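Local coordinates for protein bradavidin 2 (Bradyrhizobium japonicum, PDB 4GGT) that binds biotin, as a member of the avidin family built on an eight-stranded antiparallel beta barrel, at residues R77-I82 with P88-L93. Numbering follows the deposited sequence.
Sequences RWVGTI and PTSWTL
With CG beside the backbone N (chi1 -75°), Trp78 lays its indole beside Trp91, its antiparallel, non-hydrogen-bonded partner; in Trp91, CG between N and the carbonyl carbon (chi1 52°) sends the indole outward, leaving CB and CD1 against the Trp78 ring. The planes of the two five-membered rings are turned 57° against each other, and Trp91 CB sits over one face of the Trp78 pyrrole ring, 3.9 Å from its centroid, a CH-pi contact. Thr89 OG1 lies at the edge of that indole, 3.3 Å from Trp78 CD1. Trp78 NE1 is hydrogen-bonded to OD2 of Asp109, a residue of the biotin site, and Thr89 OG1 to its backbone O. Replacing Trp78 with an alanine is likely to leave Asp109 OD2 without its indole donor and to take the ring face from under Trp91 CB. Paired backbone bonds join Arg77 to Thr92 and Val79 to Ser90, the shortest being Ser90 N to Val79 O at 2.8 Å; a single further bond, Thr81 N to Pro88 O, follows beyond the strand end. On the other side of the sheet, Val79 CG1 covers a face of the Arg77 guanidinium, and one water links Arg77 NH2 (2.8 Å) to Thr92 OG1 (2.7 Å). These strands, 74-80 and 86-95, form a hairpin in the avidin barrel, flanked by strands 62-69 and 103-113; on its inner side Trp78 meets Phe38 and Phe65 and packs edge-to-face with Phe111.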
ATOM      1  N   ARG A  77      -4.678   0.861  -5.035  1.00 17.06           N
ATOM      2  CA  ARG A  77      -5.068   1.916  -4.119  1.00 16.27           C
ATOM      3  C   ARG A  77      -5.657   1.230  -2.914  1.00 17.20           C
ATOM      4  O   ARG A  77      -6.612   0.428  -3.071  1.00 16.39           O
ATOM      5  CB  ARG A  77      -6.120   2.814  -4.749  1.00 17.34           C
ATOM      6  CG  ARG A  77      -6.481   4.024  -3.846  1.00 18.33           C
ATOM      7  CD  ARG A  77      -7.614   3.696  -2.850  1.00 23.06           C
ATOM      8  NE  ARG A  77      -8.976   3.721  -3.407  1.00 24.94           N
ATOM      9  CZ  ARG A  77      -9.777   2.671  -3.571  1.00 23.88           C
ATOM     10  NH1 ARG A  77      -9.392   1.402  -3.328  1.00 21.70           N
ATOM     11  NH2 ARG A  77     -10.982   2.886  -4.047  1.00 29.00           N
ATOM     12  N   TRP A  78      -5.163   1.620  -1.734  1.00 16.70           N
ATOM     13  CA  TRP A  78      -5.731   1.118  -0.467  1.00 17.21           C
ATOM     14  C   TRP A  78      -6.483   2.278   0.191  1.00 17.85           C
ATOM     15  O   TRP A  78      -6.025   3.428   0.159  1.00 17.57           O
ATOM     16  CB  TRP A  78      -4.608   0.706   0.476  1.00 18.22           C
ATOM     17  CG  TRP A  78      -3.900  -0.584   0.178  1.00 17.08           C
ATOM     18  CD1 TRP A  78      -4.107  -1.786   0.784  1.00 18.80           C
ATOM     19  CD2 TRP A  78      -2.807  -0.762  -0.730  1.00 15.55           C
ATOM     20  NE1 TRP A  78      -3.238  -2.741   0.285  1.00 19.68           N
ATOM     21  CE2 TRP A  78      -2.422  -2.138  -0.653  1.00 18.50           C
ATOM     22  CE3 TRP A  78      -2.122   0.091  -1.611  1.00 19.50           C
ATOM     23  CZ2 TRP A  78      -1.376  -2.668  -1.428  1.00 21.30           C
ATOM     24  CZ3 TRP A  78      -1.088  -0.419  -2.392  1.00 19.03           C
ATOM     25  CH2 TRP A  78      -0.721  -1.812  -2.292  1.00 18.84           C
ATOM     26  N   VAL A  79      -7.636   1.976   0.793  1.00 18.25           N
ATOM     27  CA  VAL A  79      -8.363   2.952   1.557  1.00 20.08           C
ATOM     28  C   VAL A  79      -8.745   2.255   2.885  1.00 19.81           C
ATOM     29  O   VAL A  79      -9.071   1.065   2.889  1.00 19.42           O
ATOM     30  CB  VAL A  79      -9.581   3.539   0.778  1.00 21.28           C
ATOM     31  CG1 VAL A  79     -10.431   2.419   0.129  1.00 24.18           C
ATOM     32  CG2 VAL A  79     -10.387   4.470   1.675  1.00 21.91           C
ATOM     33  N   GLY A  80      -8.613   2.966   3.988  1.00 19.76           N
ATOM     34  CA  GLY A  80      -8.876   2.361   5.294  1.00 20.64           C
ATOM     35  C   GLY A  80      -8.793   3.345   6.433  1.00 20.98           C
ATOM     36  O   GLY A  80      -9.067   4.549   6.277  1.00 21.43           O
ATOM     37  N   THR A  81      -8.377   2.838   7.577  1.00 22.38           N
ATOM     38  CA  THR A  81      -8.357   3.650   8.797  1.00 23.97           C
ATOM     39  C   THR A  81      -7.255   3.129   9.680  1.00 23.79           C
ATOM     40  O   THR A  81      -6.700   2.063   9.414  1.00 23.47           O
ATOM     41  CB  THR A  81      -9.713   3.595   9.586  1.00 24.28           C
ATOM     42  OG1 THR A  81      -9.973   2.247   9.989  1.00 28.04           O
ATOM     43  CG2 THR A  81     -10.860   4.059   8.737  1.00 28.89           C
ATOM     44  N   ILE A  82      -6.918   3.897  10.711  1.00 23.76           N
ATOM     45  CA  ILE A  82      -5.920   3.485  11.674  1.00 24.71           C
ATOM     46  C   ILE A  82      -6.580   3.348  13.035  1.00 24.71           C
ATOM     47  O   ILE A  82      -7.236   4.282  13.502  1.00 25.84           O
ATOM     48  CB  ILE A  82      -4.743   4.494  11.757  1.00 25.18           C
ATOM     49  CG1 ILE A  82      -4.063   4.638  10.394  1.00 27.72           C
ATOM     50  CG2 ILE A  82      -3.715   4.018  12.749  1.00 27.90           C
ATOM     51  CD1 ILE A  82      -3.565   6.017  10.127  1.00 30.66           C
ATOM     52  N   PRO A  88      -6.778  -1.540   9.100  1.00 19.10           N
ATOM     53  CA  PRO A  88      -7.586  -2.293   8.161  1.00 18.83           C
ATOM     54  C   PRO A  88      -7.839  -1.495   6.893  1.00 18.65           C
ATOM     55  O   PRO A  88      -8.048  -0.301   6.950  1.00 18.08           O
ATOM     56  CB  PRO A  88      -8.897  -2.537   8.934  1.00 19.69           C
ATOM     57  CG  PRO A  88      -8.992  -1.338   9.895  1.00 19.85           C
ATOM     58  CD  PRO A  88      -7.548  -1.022  10.253  1.00 19.04           C
ATOM     59  N   THR A  89      -7.853  -2.164   5.746  1.00 18.61           N
ATOM     60  CA  THR A  89      -8.004  -1.460   4.471  1.00 18.85           C
ATOM     61  C   THR A  89      -8.736  -2.345   3.473  1.00 19.15           C
ATOM     62  O   THR A  89      -8.780  -3.584   3.627  1.00 19.07           O
ATOM     63  CB  THR A  89      -6.632  -1.142   3.798  1.00 18.60           C
ATOM     64  OG1 THR A  89      -5.957  -2.379   3.503  1.00 19.28           O
ATOM     65  CG2 THR A  89      -5.755  -0.223   4.640  1.00 20.30           C
ATOM     66  N   SER A  90      -9.336  -1.709   2.466  1.00 19.21           N
ATOM     67  CA  SER A  90      -9.780  -2.445   1.274  1.00 19.97           C
ATOM     68  C   SER A  90      -8.898  -1.968   0.118  1.00 19.93           C
ATOM     69  O   SER A  90      -8.395  -0.859   0.155  1.00 20.25           O
ATOM     70  CB  SER A  90     -11.241  -2.181   0.934  1.00 20.03           C
ATOM     71  OG  SER A  90     -11.513  -0.785   0.745  1.00 23.30           O
ATOM     72  N   TRP A  91      -8.679  -2.809  -0.886  1.00 18.72           N
ATOM     73  CA  TRP A  91      -7.888  -2.313  -2.014  1.00 19.53           C
ATOM     74  C   TRP A  91      -8.481  -2.662  -3.359  1.00 20.14           C
ATOM     75  O   TRP A  91      -9.301  -3.565  -3.453  1.00 19.93           O
ATOM     76  CB  TRP A  91      -6.439  -2.778  -1.919  1.00 20.67           C
ATOM     77  CG  TRP A  91      -6.316  -4.249  -1.732  1.00 19.33           C
ATOM     78  CD1 TRP A  91      -6.093  -4.900  -0.558  1.00 20.11           C
ATOM     79  CD2 TRP A  91      -6.429  -5.266  -2.754  1.00 20.36           C
ATOM     80  NE1 TRP A  91      -6.022  -6.253  -0.788  1.00 18.41           N
ATOM     81  CE2 TRP A  91      -6.243  -6.507  -2.115  1.00 21.43           C
ATOM     82  CE3 TRP A  91      -6.638  -5.241  -4.147  1.00 20.30           C
ATOM     83  CZ2 TRP A  91      -6.264  -7.730  -2.816  1.00 21.99           C
ATOM     84  CZ3 TRP A  91      -6.690  -6.450  -4.845  1.00 22.56           C
ATOM     85  CH2 TRP A  91      -6.492  -7.683  -4.181  1.00 22.35           C
ATOM     86  N   THR A  92      -8.053  -1.931  -4.385  1.00 19.60           N
ATOM     87  CA  THR A  92      -8.479  -2.171  -5.760  1.00 20.20           C
ATOM     88  C   THR A  92      -7.168  -2.110  -6.550  1.00 21.34           C
ATOM     89  O   THR A  92      -6.406  -1.159  -6.387  1.00 19.99           O
ATOM     90  CB  THR A  92      -9.445  -1.075  -6.230  1.00 20.10           C
ATOM     91  OG1 THR A  92     -10.639  -1.106  -5.429  1.00 21.68           O
ATOM     92  CG2 THR A  92      -9.825  -1.241  -7.728  1.00 21.06           C
ATOM     93  N   LEU A  93      -6.900  -3.171  -7.319  1.00 21.56           N
ATOM     94  CA  LEU A  93      -5.700  -3.322  -8.156  1.00 22.93           C
ATOM     95  C   LEU A  93      -6.165  -3.164  -9.602  1.00 22.97           C
ATOM     96  O   LEU A  93      -7.167  -3.759 -10.011  1.00 21.24           O
ATOM     97  CB  LEU A  93      -5.111  -4.727  -7.975  1.00 23.26           C
ATOM     98  CG  LEU A  93      -4.161  -5.218  -9.075  1.00 24.40           C
ATOM     99  CD1 LEU A  93      -2.843  -4.446  -8.972  1.00 25.28           C
ATOM    100  CD2 LEU A  93      -3.945  -6.747  -9.011  1.00 25.94           C
TER
HETATM  101  O   HOH W   1     -11.224  -0.055  -1.955  1.00 26.77           O
HETATM  102  O   HOH W   2     -12.466   0.899  -5.388  1.00 42.03           O